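Local coordinates for sucrose 6(F)-phosphate phosphorylase (Thermoanaerobacterium thermosaccharolyticum DSM 571, PDB 6S9V), which is a sugar phosphorylase whose catalytic domain has the TIM-barrel fold of the alpha-amylase family, at residues E252-F257 and G311-P316; F273-T278 and Q302-D307; G338-L343 and Q359-Y364. One frame throughout, in Å; residues are numbered along the deposited sequence.

Interaction 1. Residues E252-F257 and G311-P316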
ATOM      1  N   GLU A 252       1.326   5.045   4.928  1.00 19.24           N
ATOM      2  CA  GLU A 252       1.116   3.609   5.081  1.00 19.07           C
ATOM      3  C   GLU A 252       1.387   3.229   6.528  1.00 18.96           C
ATOM      4  O   GLU A 252       2.541   3.216   6.961  1.00 19.76           O
ATOM      5  CB  GLU A 252       2.026   2.811   4.155  1.00 21.49           C
ATOM      6  CG  GLU A 252       1.935   1.299   4.384  1.00 24.40           C
ATOM      7  CD  GLU A 252       3.187   0.705   5.024  1.00 28.98           C
ATOM      8  OE1 GLU A 252       4.306   1.092   4.643  1.00 28.16           O
ATOM      9  OE2 GLU A 252       3.047  -0.140   5.935  1.00 32.80           O
ATOM     10  N   VAL A 253       0.328   2.906   7.265  1.00 19.64           N
ATOM     11  CA  VAL A 253       0.427   2.564   8.678  1.00 20.45           C
ATOM     12  C   VAL A 253      -0.453   1.340   8.906  1.00 20.11           C
ATOM     13  O   VAL A 253      -1.677   1.416   8.749  1.00 21.02           O
ATOM     14  CB  VAL A 253      -0.011   3.718   9.595  1.00 21.90           C
ATOM     15  CG1 VAL A 253       0.032   3.318  11.077  1.00 22.19           C
ATOM     16  CG2 VAL A 253       0.865   4.939   9.359  1.00 22.64           C
ATOM     17  N   HIS A 254       0.167   0.218   9.256  1.00 20.16           N
ATOM     18  CA  HIS A 254      -0.549  -0.960   9.730  1.00 20.72           C
ATOM     19  C   HIS A 254      -0.611  -0.859  11.251  1.00 20.60           C
ATOM     20  O   HIS A 254       0.400  -1.046  11.933  1.00 22.23           O
ATOM     21  CB  HIS A 254       0.149  -2.235   9.279  1.00 21.13           C
ATOM     22  CG  HIS A 254       0.055  -2.475   7.807  1.00 19.28           C
ATOM     23  ND1 HIS A 254      -1.134  -2.774   7.180  1.00 18.44           N
ATOM     24  CD2 HIS A 254       0.993  -2.422   6.833  1.00 18.66           C
ATOM     25  CE1 HIS A 254      -0.917  -2.931   5.885  1.00 18.69           C
ATOM     26  NE2 HIS A 254       0.366  -2.727   5.650  1.00 18.25           N
ATOM     27  N   SER A 255      -1.790  -0.558  11.784  1.00 20.41           N
ATOM     28  CA  SER A 255      -1.941  -0.369  13.219  0.54 21.83           C
ATOM     29  C   SER A 255      -3.401  -0.591  13.594  1.00 21.26           C
ATOM     30  O   SER A 255      -4.253  -0.837  12.740  1.00 20.48           O
ATOM     31  CB  SER A 255      -1.474   1.028  13.644  0.54 23.19           C
ATOM     32  OG  SER A 255      -1.616   1.197  15.043  0.54 25.46           O
ATOM     33  N   GLN A 256      -3.682  -0.488  14.890  1.00 23.10           N
ATOM     34  CA  GLN A 256      -5.061  -0.514  15.351  1.00 30.49           C
ATOM     35  C   GLN A 256      -5.811   0.665  14.745  1.00 24.23           C
ATOM     36  O   GLN A 256      -5.217   1.688  14.400  1.00 22.02           O
ATOM     37  CB  GLN A 256      -5.122  -0.456  16.878  1.00 49.73           C
ATOM     38  CG  GLN A 256      -4.411  -1.594  17.583  1.00 72.50           C
ATOM     39  CD  GLN A 256      -4.516  -1.496  19.095  1.00 93.03           C
ATOM     40  OE1 GLN A 256      -4.834  -0.437  19.640  1.00100.40           O
ATOM     41  NE2 GLN A 256      -4.244  -2.602  19.782  1.00 99.74           N
ATOM     42  N   PHE A 257      -7.131   0.509  14.602  1.00 23.05           N
ATOM     43  CA  PHE A 257      -7.899   1.461  13.806  1.00 23.01           C
ATOM     44  C   PHE A 257      -7.876   2.859  14.419  1.00 22.86           C
ATOM     45  O   PHE A 257      -7.991   3.852  13.692  1.00 21.66           O
ATOM     46  CB  PHE A 257      -9.337   0.960  13.622  1.00 24.30           C
ATOM     47  CG  PHE A 257     -10.216   1.164  14.816  1.00 26.73           C
ATOM     48  CD1 PHE A 257     -10.900   2.355  14.997  1.00 29.65           C
ATOM     49  CD2 PHE A 257     -10.379   0.157  15.754  1.00 26.12           C
ATOM     50  CE1 PHE A 257     -11.708   2.540  16.098  1.00 29.98           C
ATOM     51  CE2 PHE A 257     -11.193   0.338  16.854  1.00 27.82           C
ATOM     52  CZ  PHE A 257     -11.857   1.529  17.026  1.00 28.94           C
ATOM     53  N   GLY A 311       0.398  -8.479   1.831  1.00 18.80           N
ATOM     54  CA  GLY A 311      -0.704  -9.384   2.087  1.00 17.86           C
ATOM     55  C   GLY A 311      -1.938  -8.688   2.636  1.00 18.40           C
ATOM     56  O   GLY A 311      -1.950  -7.491   2.929  1.00 19.94           O
ATOM     57  N   ILE A 312      -3.005  -9.475   2.780  1.00 18.47           N
ATOM     58  CA  ILE A 312      -4.281  -8.987   3.305  1.00 19.20           C
ATOM     59  C   ILE A 312      -4.144  -8.763   4.808  1.00 18.23           C
ATOM     60  O   ILE A 312      -3.851  -9.713   5.541  1.00 18.48           O
ATOM     61  CB  ILE A 312      -5.418  -9.975   2.985  1.00 20.68           C
ATOM     62  CG1 ILE A 312      -5.539 -10.176   1.468  1.00 22.89           C
ATOM     63  CG2 ILE A 312      -6.722  -9.480   3.575  1.00 20.77           C
ATOM     64  CD1 ILE A 312      -6.265 -11.461   1.071  1.00 26.73           C
ATOM     65  N   PRO A 313      -4.333  -7.543   5.318  1.00 17.45           N
ATOM     66  CA  PRO A 313      -4.054  -7.300   6.740  1.00 17.51           C
ATOM     67  C   PRO A 313      -5.015  -8.018   7.678  1.00 19.39           C
ATOM     68  O   PRO A 313      -6.219  -8.094   7.429  1.00 21.70           O
ATOM     69  CB  PRO A 313      -4.199  -5.775   6.881  1.00 18.60           C
ATOM     70  CG  PRO A 313      -3.949  -5.244   5.511  1.00 20.14           C
ATOM     71  CD  PRO A 313      -4.541  -6.283   4.580  1.00 20.16           C
ATOM     72  N   VAL A 314      -4.465  -8.507   8.790  1.00 18.73           N
ATOM     73  CA  VAL A 314      -5.260  -9.085   9.867  1.00 18.62           C
ATOM     74  C   VAL A 314      -4.921  -8.361  11.168  1.00 20.96           C
ATOM     75  O   VAL A 314      -5.681  -7.499  11.618  1.00 23.66           O
ATOM     76  CB  VAL A 314      -5.030 -10.604   9.978  1.00 19.54           C
ATOM     77  CG1 VAL A 314      -5.871 -11.191  11.093  1.00 20.49           C
ATOM     78  CG2 VAL A 314      -5.354 -11.272   8.659  1.00 23.66           C
ATOM     79  N   LYS A 315      -3.777  -8.706  11.793  1.00 21.61           N
ATOM     80  CA  LYS A 315      -3.332  -7.996  12.991  1.00 22.30           C
ATOM     81  C   LYS A 315      -2.152  -7.080  12.668  1.00 21.23           C
ATOM     82  O   LYS A 315      -1.227  -7.501  11.968  1.00 21.70           O
ATOM     83  CB  LYS A 315      -2.890  -8.955  14.100  1.00 25.67           C
ATOM     84  CG  LYS A 315      -3.957  -9.849  14.662  1.00 32.85           C
ATOM     85  CD  LYS A 315      -3.355 -10.778  15.723  1.00 38.85           C
ATOM     86  CE  LYS A 315      -2.833 -10.018  16.940  1.00 41.68           C
ATOM     87  NZ  LYS A 315      -3.918  -9.258  17.625  1.00 45.05           N
ATOM     88  N   PRO A 316      -2.111  -5.858  13.217  1.00 20.15           N
ATOM     89  CA  PRO A 316      -3.019  -5.232  14.186  1.00 19.45           C
ATOM     90  C   PRO A 316      -4.214  -4.513  13.563  1.00 19.09           C
ATOM     91  O   PRO A 316      -5.036  -3.966  14.305  1.00 20.42           O
ATOM     92  CB  PRO A 316      -2.109  -4.221  14.893  1.00 19.35           C
ATOM     93  CG  PRO A 316      -1.192  -3.763  13.783  1.00 19.09           C
ATOM     94  CD  PRO A 316      -0.932  -5.008  12.946  1.00 19.82           C
TER

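Interaction 2. Residues F273-T278 and Q302-D307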
ATOM      1  N   PHE A 273      -7.017  -0.248   5.315  1.00 19.04           N
ATOM      2  CA  PHE A 273      -6.498  -1.589   5.576  1.00 18.42           C
ATOM      3  C   PHE A 273      -7.500  -2.492   6.288  1.00 19.00           C
ATOM      4  O   PHE A 273      -7.158  -3.634   6.626  1.00 21.39           O
ATOM      5  CB  PHE A 273      -5.204  -1.497   6.386  1.00 16.74           C
ATOM      6  CG  PHE A 273      -3.995  -1.048   5.572  1.00 17.53           C
ATOM      7  CD1 PHE A 273      -3.755  -1.548   4.290  1.00 18.63           C
ATOM      8  CD2 PHE A 273      -3.109  -0.121   6.095  1.00 18.11           C
ATOM      9  CE1 PHE A 273      -2.645  -1.142   3.560  1.00 18.97           C
ATOM     10  CE2 PHE A 273      -1.998   0.292   5.371  1.00 18.89           C
ATOM     11  CZ  PHE A 273      -1.764  -0.212   4.105  1.00 19.57           C
ATOM     12  N   ILE A 274      -8.720  -2.019   6.512  1.00 16.72           N
ATOM     13  CA  ILE A 274      -9.773  -2.816   7.139  1.00 18.46           C
ATOM     14  C   ILE A 274     -10.680  -3.434   6.079  1.00 18.93           C
ATOM     15  O   ILE A 274     -11.174  -4.559   6.257  1.00 18.36           O
ATOM     16  CB  ILE A 274     -10.574  -1.953   8.124  1.00 19.38           C
ATOM     17  CG1 ILE A 274      -9.708  -1.589   9.331  1.00 18.59           C
ATOM     18  CG2 ILE A 274     -11.830  -2.669   8.597  1.00 20.93           C
ATOM     19  CD1 ILE A 274     -10.232  -0.419  10.131  1.00 18.11           C
ATOM     20  N   LEU A 275     -10.913  -2.714   4.983  1.00 19.71           N
ATOM     21  CA  LEU A 275     -11.817  -3.211   3.949  1.00 19.56           C
ATOM     22  C   LEU A 275     -11.379  -4.531   3.321  1.00 18.55           C
ATOM     23  O   LEU A 275     -12.261  -5.346   3.000  1.00 18.61           O
ATOM     24  CB  LEU A 275     -11.975  -2.151   2.856  1.00 20.29           C
ATOM     25  CG  LEU A 275     -13.086  -2.373   1.833  1.00 22.17           C
ATOM     26  CD1 LEU A 275     -14.466  -2.221   2.441  1.00 20.83           C
ATOM     27  CD2 LEU A 275     -12.901  -1.421   0.655  1.00 22.75           C
ATOM     28  N   PRO A 276     -10.092  -4.789   3.063  1.00 17.54           N
ATOM     29  CA  PRO A 276      -9.744  -6.056   2.373  1.00 17.42           C
ATOM     30  C   PRO A 276     -10.247  -7.292   3.109  1.00 18.66           C
ATOM     31  O   PRO A 276     -10.900  -8.154   2.504  1.00 20.04           O
ATOM     32  CB  PRO A 276      -8.211  -5.993   2.279  1.00 17.68           C
ATOM     33  CG  PRO A 276      -7.898  -4.505   2.308  1.00 18.90           C
ATOM     34  CD  PRO A 276      -8.917  -3.922   3.253  1.00 18.51           C
ATOM     35  N   PHE A 277      -9.967  -7.397   4.410  1.00 18.30           N
ATOM     36  CA  PHE A 277     -10.493  -8.510   5.197  1.00 19.54           C
ATOM     37  C   PHE A 277     -12.010  -8.432   5.318  1.00 19.81           C
ATOM     38  O   PHE A 277     -12.699  -9.456   5.239  1.00 19.59           O
ATOM     39  CB  PHE A 277      -9.855  -8.512   6.593  1.00 20.37           C
ATOM     40  CG  PHE A 277     -10.307  -9.660   7.468  1.00 22.85           C
ATOM     41  CD1 PHE A 277     -11.531  -9.619   8.131  1.00 23.00           C
ATOM     42  CD2 PHE A 277      -9.501 -10.769   7.636  1.00 24.59           C
ATOM     43  CE1 PHE A 277     -11.946 -10.688   8.929  1.00 23.57           C
ATOM     44  CE2 PHE A 277      -9.903 -11.835   8.429  1.00 23.50           C
ATOM     45  CZ  PHE A 277     -11.116 -11.798   9.079  1.00 22.36           C
ATOM     46  N   THR A 278     -12.549  -7.227   5.530  1.00 18.89           N
ATOM     47  CA  THR A 278     -13.989  -7.080   5.717  1.00 19.32           C
ATOM     48  C   THR A 278     -14.760  -7.597   4.509  1.00 19.86           C
ATOM     49  O   THR A 278     -15.792  -8.263   4.659  1.00 21.67           O
ATOM     50  CB  THR A 278     -14.321  -5.608   5.996  1.00 20.58           C
ATOM     51  OG1 THR A 278     -13.697  -5.213   7.223  1.00 21.69           O
ATOM     52  CG2 THR A 278     -15.825  -5.394   6.104  1.00 20.69           C
ATOM     53  N   GLN A 302      -9.792   7.910   2.256  1.00 19.56           N
ATOM     54  CA  GLN A 302      -8.889   6.773   2.257  1.00 19.53           C
ATOM     55  C   GLN A 302      -8.694   6.269   0.835  1.00 19.68           C
ATOM     56  O   GLN A 302      -9.559   6.435  -0.028  1.00 20.32           O
ATOM     57  CB  GLN A 302      -9.431   5.625   3.099  1.00 19.48           C
ATOM     58  CG  GLN A 302      -9.850   5.984   4.501  1.00 19.10           C
ATOM     59  CD  GLN A 302     -10.063   4.741   5.345  1.00 18.98           C
ATOM     60  OE1 GLN A 302      -9.158   3.915   5.491  1.00 19.51           O
ATOM     61  NE2 GLN A 302     -11.267   4.585   5.879  1.00 19.64           N
ATOM     62  N   PHE A 303      -7.551   5.634   0.601  1.00 19.22           N
ATOM     63  CA  PHE A 303      -7.328   4.878  -0.622  1.00 21.03           C
ATOM     64  C   PHE A 303      -7.753   3.444  -0.362  1.00 22.07           C
ATOM     65  O   PHE A 303      -7.231   2.803   0.559  1.00 20.96           O
ATOM     66  CB  PHE A 303      -5.868   4.949  -1.044  1.00 20.43           C
ATOM     67  CG  PHE A 303      -5.498   6.244  -1.691  1.00 20.38           C
ATOM     68  CD1 PHE A 303      -5.410   7.402  -0.942  1.00 20.95           C
ATOM     69  CD2 PHE A 303      -5.244   6.303  -3.047  1.00 22.26           C
ATOM     70  CE1 PHE A 303      -5.061   8.602  -1.537  1.00 22.94           C
ATOM     71  CE2 PHE A 303      -4.899   7.496  -3.650  1.00 23.33           C
ATOM     72  CZ  PHE A 303      -4.811   8.648  -2.896  1.00 23.47           C
ATOM     73  N   THR A 304      -8.721   2.959  -1.136  1.00 22.52           N
ATOM     74  CA  THR A 304      -9.237   1.615  -0.929  1.00 21.46           C
ATOM     75  C   THR A 304      -8.530   0.610  -1.829  1.00 19.14           C
ATOM     76  O   THR A 304      -7.967   0.946  -2.875  1.00 17.48           O
ATOM     77  CB  THR A 304     -10.742   1.533  -1.188  1.00 21.32           C
ATOM     78  OG1 THR A 304     -11.013   1.765  -2.576  1.00 21.37           O
ATOM     79  CG2 THR A 304     -11.493   2.539  -0.335  1.00 21.12           C
ATOM     80  N   MET A 305      -8.571  -0.644  -1.397  1.00 17.61           N
ATOM     81  CA  MET A 305      -7.944  -1.723  -2.135  1.00 17.72           C
ATOM     82  C   MET A 305      -8.603  -3.010  -1.686  1.00 18.06           C
ATOM     83  O   MET A 305      -9.232  -3.072  -0.629  1.00 18.72           O
ATOM     84  CB  MET A 305      -6.440  -1.773  -1.881  1.00 21.89           C
ATOM     85  CG  MET A 305      -6.105  -2.268  -0.474  1.00 29.89           C
ATOM     86  SD  MET A 305      -4.421  -1.895   0.019  1.00 34.24           S
ATOM     87  CE  MET A 305      -4.698  -0.337   0.850  1.00 38.39           C
ATOM     88  N   LEU A 306      -8.470  -4.036  -2.521  1.00 19.01           N
ATOM     89  CA  LEU A 306      -8.643  -5.406  -2.065  1.00 19.49           C
ATOM     90  C   LEU A 306      -7.269  -6.047  -1.904  1.00 17.60           C
ATOM     91  O   LEU A 306      -6.855  -6.355  -0.784  1.00 17.04           O
ATOM     92  CB  LEU A 306      -9.525  -6.193  -3.039  1.00 20.20           C
ATOM     93  CG  LEU A 306     -10.941  -5.649  -3.269  1.00 19.25           C
ATOM     94  CD1 LEU A 306     -11.696  -6.497  -4.278  1.00 19.49           C
ATOM     95  CD2 LEU A 306     -11.724  -5.570  -1.977  1.00 18.29           C
ATOM     96  N   ASP A 307      -6.533  -6.175  -3.008  1.00 17.52           N
ATOM     97  CA  ASP A 307      -5.151  -6.619  -3.000  1.00 18.78           C
ATOM     98  C   ASP A 307      -4.196  -5.436  -3.179  1.00 19.70           C
ATOM     99  O   ASP A 307      -4.567  -4.363  -3.663  1.00 18.20           O
ATOM    100  CB  ASP A 307      -4.901  -7.669  -4.093  1.00 18.64           C
ATOM    101  CG  ASP A 307      -5.435  -7.263  -5.463  1.00 19.99           C
ATOM    102  OD1 ASP A 307      -6.113  -6.218  -5.582  1.00 20.38           O
ATOM    103  OD2 ASP A 307      -5.157  -7.999  -6.441  1.00 19.51           O
TER

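Interaction 3. Residues G338-L343 and Q359-Y364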
ATOM      1  N   GLY A 338      -4.661 -21.835  -0.697  1.00 21.26           N
ATOM      2  CA  GLY A 338      -3.293 -21.678  -1.154  1.00 20.76           C
ATOM      3  C   GLY A 338      -2.481 -20.608  -0.450  1.00 21.81           C
ATOM      4  O   GLY A 338      -1.282 -20.480  -0.728  1.00 22.05           O
ATOM      5  N   ALA A 339      -3.077 -19.849   0.457  1.00 22.72           N
ATOM      6  CA  ALA A 339      -2.365 -18.751   1.095  1.00 23.23           C
ATOM      7  C   ALA A 339      -1.249 -19.246   2.015  1.00 25.13           C
ATOM      8  O   ALA A 339      -1.288 -20.363   2.539  1.00 24.76           O
ATOM      9  CB  ALA A 339      -3.343 -17.901   1.901  1.00 21.31           C
ATOM     10  N   ASN A 340      -0.239 -18.397   2.201  1.00 24.75           N
ATOM     11  CA  ASN A 340       0.698 -18.498   3.315  1.00 22.33           C
ATOM     12  C   ASN A 340       0.588 -17.222   4.144  1.00 21.61           C
ATOM     13  O   ASN A 340      -0.087 -16.262   3.759  1.00 21.93           O
ATOM     14  CB  ASN A 340       2.140 -18.730   2.846  1.00 21.76           C
ATOM     15  CG  ASN A 340       2.690 -17.578   2.030  1.00 21.37           C
ATOM     16  OD1 ASN A 340       3.198 -16.602   2.578  1.00 21.24           O
ATOM     17  ND2 ASN A 340       2.596 -17.687   0.711  1.00 21.27           N
ATOM     18  N   LEU A 341       1.212 -17.230   5.315  1.00 21.24           N
ATOM     19  CA  LEU A 341       0.971 -16.190   6.302  1.00 22.69           C
ATOM     20  C   LEU A 341       2.258 -15.493   6.701  1.00 23.39           C
ATOM     21  O   LEU A 341       3.304 -16.131   6.858  1.00 26.78           O
ATOM     22  CB  LEU A 341       0.313 -16.754   7.562  1.00 24.23           C
ATOM     23  CG  LEU A 341      -0.972 -17.548   7.345  1.00 24.29           C
ATOM     24  CD1 LEU A 341      -1.461 -18.072   8.687  1.00 26.26           C
ATOM     25  CD2 LEU A 341      -2.020 -16.698   6.666  1.00 22.23           C
ATOM     26  N   SER A 342       2.171 -14.176   6.841  1.00 21.02           N
ATOM     27  CA  SER A 342       3.187 -13.395   7.519  1.00 24.45           C
ATOM     28  C   SER A 342       2.754 -13.213   8.967  1.00 25.24           C
ATOM     29  O   SER A 342       1.639 -12.751   9.232  1.00 22.58           O
ATOM     30  CB  SER A 342       3.377 -12.042   6.837  1.00 29.35           C
ATOM     31  OG  SER A 342       4.042 -12.197   5.597  1.00 34.27           O
ATOM     32  N   LEU A 343       3.644 -13.533   9.890  1.00 29.04           N
ATOM     33  CA  LEU A 343       3.320 -13.539  11.307  1.00 32.80           C
ATOM     34  C   LEU A 343       3.901 -12.296  11.968  1.00 35.66           C
ATOM     35  O   LEU A 343       4.812 -11.650  11.446  1.00 35.71           O
ATOM     36  CB  LEU A 343       3.847 -14.806  11.982  1.00 33.92           C
ATOM     37  CG  LEU A 343       3.348 -16.124  11.378  1.00 34.42           C
ATOM     38  CD1 LEU A 343       3.858 -17.326  12.172  1.00 35.12           C
ATOM     39  CD2 LEU A 343       1.832 -16.156  11.271  1.00 34.62           C
ATOM     40  N   GLN A 359      -0.515 -10.756   8.135  1.00 19.59           N
ATOM     41  CA  GLN A 359      -1.107 -10.622   6.814  1.00 18.47           C
ATOM     42  C   GLN A 359      -1.284 -11.991   6.169  1.00 19.10           C
ATOM     43  O   GLN A 359      -0.536 -12.933   6.451  1.00 21.33           O
ATOM     44  CB  GLN A 359      -0.247  -9.724   5.918  1.00 19.85           C
ATOM     45  CG  GLN A 359      -0.212  -8.287   6.389  1.00 24.33           C
ATOM     46  CD  GLN A 359       0.725  -7.405   5.595  1.00 26.89           C
ATOM     47  OE1 GLN A 359       1.376  -7.846   4.644  1.00 26.20           O
ATOM     48  NE2 GLN A 359       0.796  -6.138   5.985  1.00 25.49           N
ATOM     49  N   ILE A 360      -2.292 -12.076   5.308  1.00 18.81           N
ATOM     50  CA  ILE A 360      -2.579 -13.259   4.505  1.00 19.28           C
ATOM     51  C   ILE A 360      -1.982 -13.023   3.123  1.00 18.91           C
ATOM     52  O   ILE A 360      -2.460 -12.166   2.369  1.00 18.55           O
ATOM     53  CB  ILE A 360      -4.089 -13.516   4.407  1.00 19.62           C
ATOM     54  CG1 ILE A 360      -4.713 -13.660   5.794  1.00 20.68           C
ATOM     55  CG2 ILE A 360      -4.362 -14.758   3.564  1.00 20.06           C
ATOM     56  CD1 ILE A 360      -6.243 -13.575   5.775  1.00 21.03           C
ATOM     57  N   ASN A 361      -0.963 -13.795   2.773  1.00 19.03           N
ATOM     58  CA  ASN A 361      -0.309 -13.698   1.471  1.00 21.45           C
ATOM     59  C   ASN A 361      -1.020 -14.639   0.503  1.00 21.53           C
ATOM     60  O   ASN A 361      -0.878 -15.865   0.601  1.00 21.22           O
ATOM     61  CB  ASN A 361       1.172 -14.054   1.586  1.00 23.31           C
ATOM     62  CG  ASN A 361       1.910 -13.166   2.565  1.00 23.38           C
ATOM     63  OD1 ASN A 361       1.654 -11.969   2.641  1.00 21.40           O
ATOM     64  ND2 ASN A 361       2.821 -13.755   3.330  1.00 25.11           N
ATOM     65  N   CYS A 362      -1.752 -14.064  -0.452  1.00 20.66           N
ATOM     66  CA  CYS A 362      -2.699 -14.781  -1.303  1.00 21.27           C
ATOM     67  C   CYS A 362      -3.197 -13.798  -2.348  1.00 20.85           C
ATOM     68  O   CYS A 362      -3.430 -12.635  -2.014  1.00 22.68           O
ATOM     69  CB  CYS A 362      -3.882 -15.307  -0.468  1.00 22.97           C
ATOM     70  SG  CYS A 362      -4.988 -16.521  -1.256  1.00 26.69           S
ATOM     71  N   THR A 363      -3.345 -14.232  -3.605  1.00 17.92           N
ATOM     72  CA  THR A 363      -4.029 -13.346  -4.551  1.00 17.41           C
ATOM     73  C   THR A 363      -5.491 -13.229  -4.132  1.00 17.65           C
ATOM     74  O   THR A 363      -6.062 -14.151  -3.547  1.00 17.26           O
ATOM     75  CB  THR A 363      -3.924 -13.827  -6.005  1.00 18.70           C
ATOM     76  OG1 THR A 363      -4.798 -14.941  -6.233  1.00 20.41           O
ATOM     77  CG2 THR A 363      -2.488 -14.203  -6.346  1.00 19.10           C
ATOM     78  N   TYR A 364      -6.093 -12.066  -4.387  1.00 17.29           N
ATOM     79  CA  TYR A 364      -7.454 -11.865  -3.900  1.00 18.54           C
ATOM     80  C   TYR A 364      -8.432 -12.784  -4.621  1.00 20.05           C
ATOM     81  O   TYR A 364      -9.364 -13.316  -4.007  1.00 21.59           O
ATOM     82  CB  TYR A 364      -7.854 -10.401  -4.037  1.00 18.55           C
ATOM     83  CG  TYR A 364      -8.831  -9.968  -2.972  1.00 18.63           C
ATOM     84  CD1 TYR A 364      -8.385  -9.468  -1.752  1.00 19.31           C
ATOM     85  CD2 TYR A 364     -10.198 -10.080  -3.177  1.00 18.53           C
ATOM     86  CE1 TYR A 364      -9.279  -9.079  -0.772  1.00 21.16           C
ATOM     87  CE2 TYR A 364     -11.095  -9.700  -2.211  1.00 18.66           C
ATOM     88  CZ  TYR A 364     -10.636  -9.198  -1.006  1.00 20.31           C
ATOM     89  OH  TYR A 364     -11.550  -8.817  -0.044  1.00 19.21           O
TER
HETATM   90  O   HOH W   1       3.006  -9.859   3.965  1.00 34.05           O

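Interaction 1. Residues E252-F257 and G311-P316
His254 carries CG anti to its own carbonyl carbon (chi1 -69°), and chi2 (-68°) turns the imidazole so that CE1 nears Pro313. His254 CE1 stops 3.8 Å from Pro313 CG, and the two side chains cross at about a right angle, the proline carbon coming in obliquely to the ring. The rotation of the imidazole is also set by Asp317, just past the second segment, whose OD2 is hydrogen-bonded to His254 ND1.

Pro316 makes the largest single contribution to the buried surface. Its CG packs 3.5 Å from Ser255 CA and 3.7 Å from His254 O, so a compact, flat-sided ring lies against bare backbone while Ser255 CB points away. The peptide before Pro316 is cis, a form far more accessible to proline than to other residues, and it bends the chain. Gln256 CA meets Pro316 O at 3.6 Å, and Gln256 N is buried without a polar partner in the model.

Gln256 is the N-cap residue of helix 257-265. The contact thus joins the loop after barrel strand 248-251 to residues 311-316, at the C-terminal strand ends where TIM barrels form their active sites; a sulfate ion lies about 4 Å from the His254 side chain.

Interaction 2. Residues F273-T278 and Q302-D307
The ring of Phe273 meets Met305 obliquely, on the side of its plane opposite the face on which the imidazole of His254 is stacked. Met305 CE lies 3.5 Å from Phe273 CE1, so the methyl sits near one corner of the ring and not over its middle. The sulfur is farther off: Met305 SD is 5.2 Å from the centroid of the Phe273 ring and 70° from its normal, a Met-aromatic contact of oblique type. The ring of Tyr271 also meets Phe273, their planes about 30° apart. Methionine suits this place because its unbranched chain can bend at chi3 (93°) and turn the methyl back toward the ring.

Pro276 packs against the same chain from another direction, its CG 4.0 Å from Met305 CG. Its ring also rests on backbone carbonyls, with Pro276 CB 3.4 Å from Leu306 O. Proline is well placed early in a helix, where a missing N-H costs little. Beside it, Leu275 CD2 reaches Thr304 CB at 4.1 Å, extending the apolar seam to the strand.

Early in the helix, Thr278 OG1 donates to Ile274 O at 2.8 Å from well above the carbonyl plane, while Thr278 N bonds the same oxygen. Ile274 N and Leu275 N are both hydrogen-bonded to Asp272 OD1.

Every touching residue is buried. Strand 302-304 is the seventh of the barrel and pairs with the sixth, 269-271; helices 275-285 and 289-295 lie between them in the chain. The contact therefore packs the beginning of the connecting helix onto strand 302-304 and the residues that follow it, within a beta-alpha-beta crossover of the TIM barrel.

Interaction 3. Residues G338-L343 and Q359-Y364
Two neighbouring strands of a small antiparallel sheet meet here, in which 357-361 runs between 312-313 and 340-343. Asn340 and Asn361 form a hydrogen-bonded pair, as do Ser342 and Gln359, while Leu341 and Ile360 between them are a non-hydrogen-bonded pair. Of the four backbone bonds, Asn361 N to Asn340 O is the shortest at 2.8 Å.

On the polar face the amide of Asn361 is the hub. Its CG stands anti to the carbonyl carbon, and chi2 (-38°) then turns the amide so that ND2 lies between Asn340 OD1 and Ser342 OG. Asn361 ND2 gives one N-H to Asn340 OD1 at 3.0 Å, nearly straight at 166°, and the other to Ser342 OG, also at 3.0 Å. Both acceptors lie close to the Asn361 amide plane, although the two asparagine amides are turned 56° from each other. A water accepts from Ser342 OG and donates to Asn361 OD1 (2.8 Å) and to Gln359 OE1 (2.7 Å from the water oxygen). Gln359 OE1 also accepts from Gly311 N, and Asn340 ND2 donates to Gly412 O.

The other face is apolar. Leu341 CD2 lies 4.2 Å from Ile360 CG1, and both residues pack on helix 324-336. Near the start of the first segment, Ala339 CB fits 3.6 Å from Cys362 CB, and its small methyl also touches Ile360. Just before it, Gly338, with positive phi, completes the Schellman motif that ends that helix.

Asparagine and serine suit the polar face because they are short and can donate and accept. With both amide hydrogens and the amide oxygen engaged, the Asn361 side chain has its flip fixed, and the strands are joined by side-chain bonds as well as by their backbones.

How the interactions relate
Followed from the N terminus, the chain leaves barrel strand 248-251 and enters interaction 1, whose loop closes only at 311-316. Interaction 2 is nested inside that loop, joining 273-278 to 302-307 as the chain runs out of the seventh barrel strand. Interaction 3 opens afterwards and stands in series with both, linking 338-343 to 359-364 before the eighth barrel strand, 388-392. The three still touch. Strand 312-313 pairs with 357-361 through Ile312 N and Ile360 O (2.8 Å), so interactions 1 and 3 share a sheet, and Tyr364 OH reaches Pro276 O at 2.7 Å. Together they tie this small sheet to barrel strands five to seven.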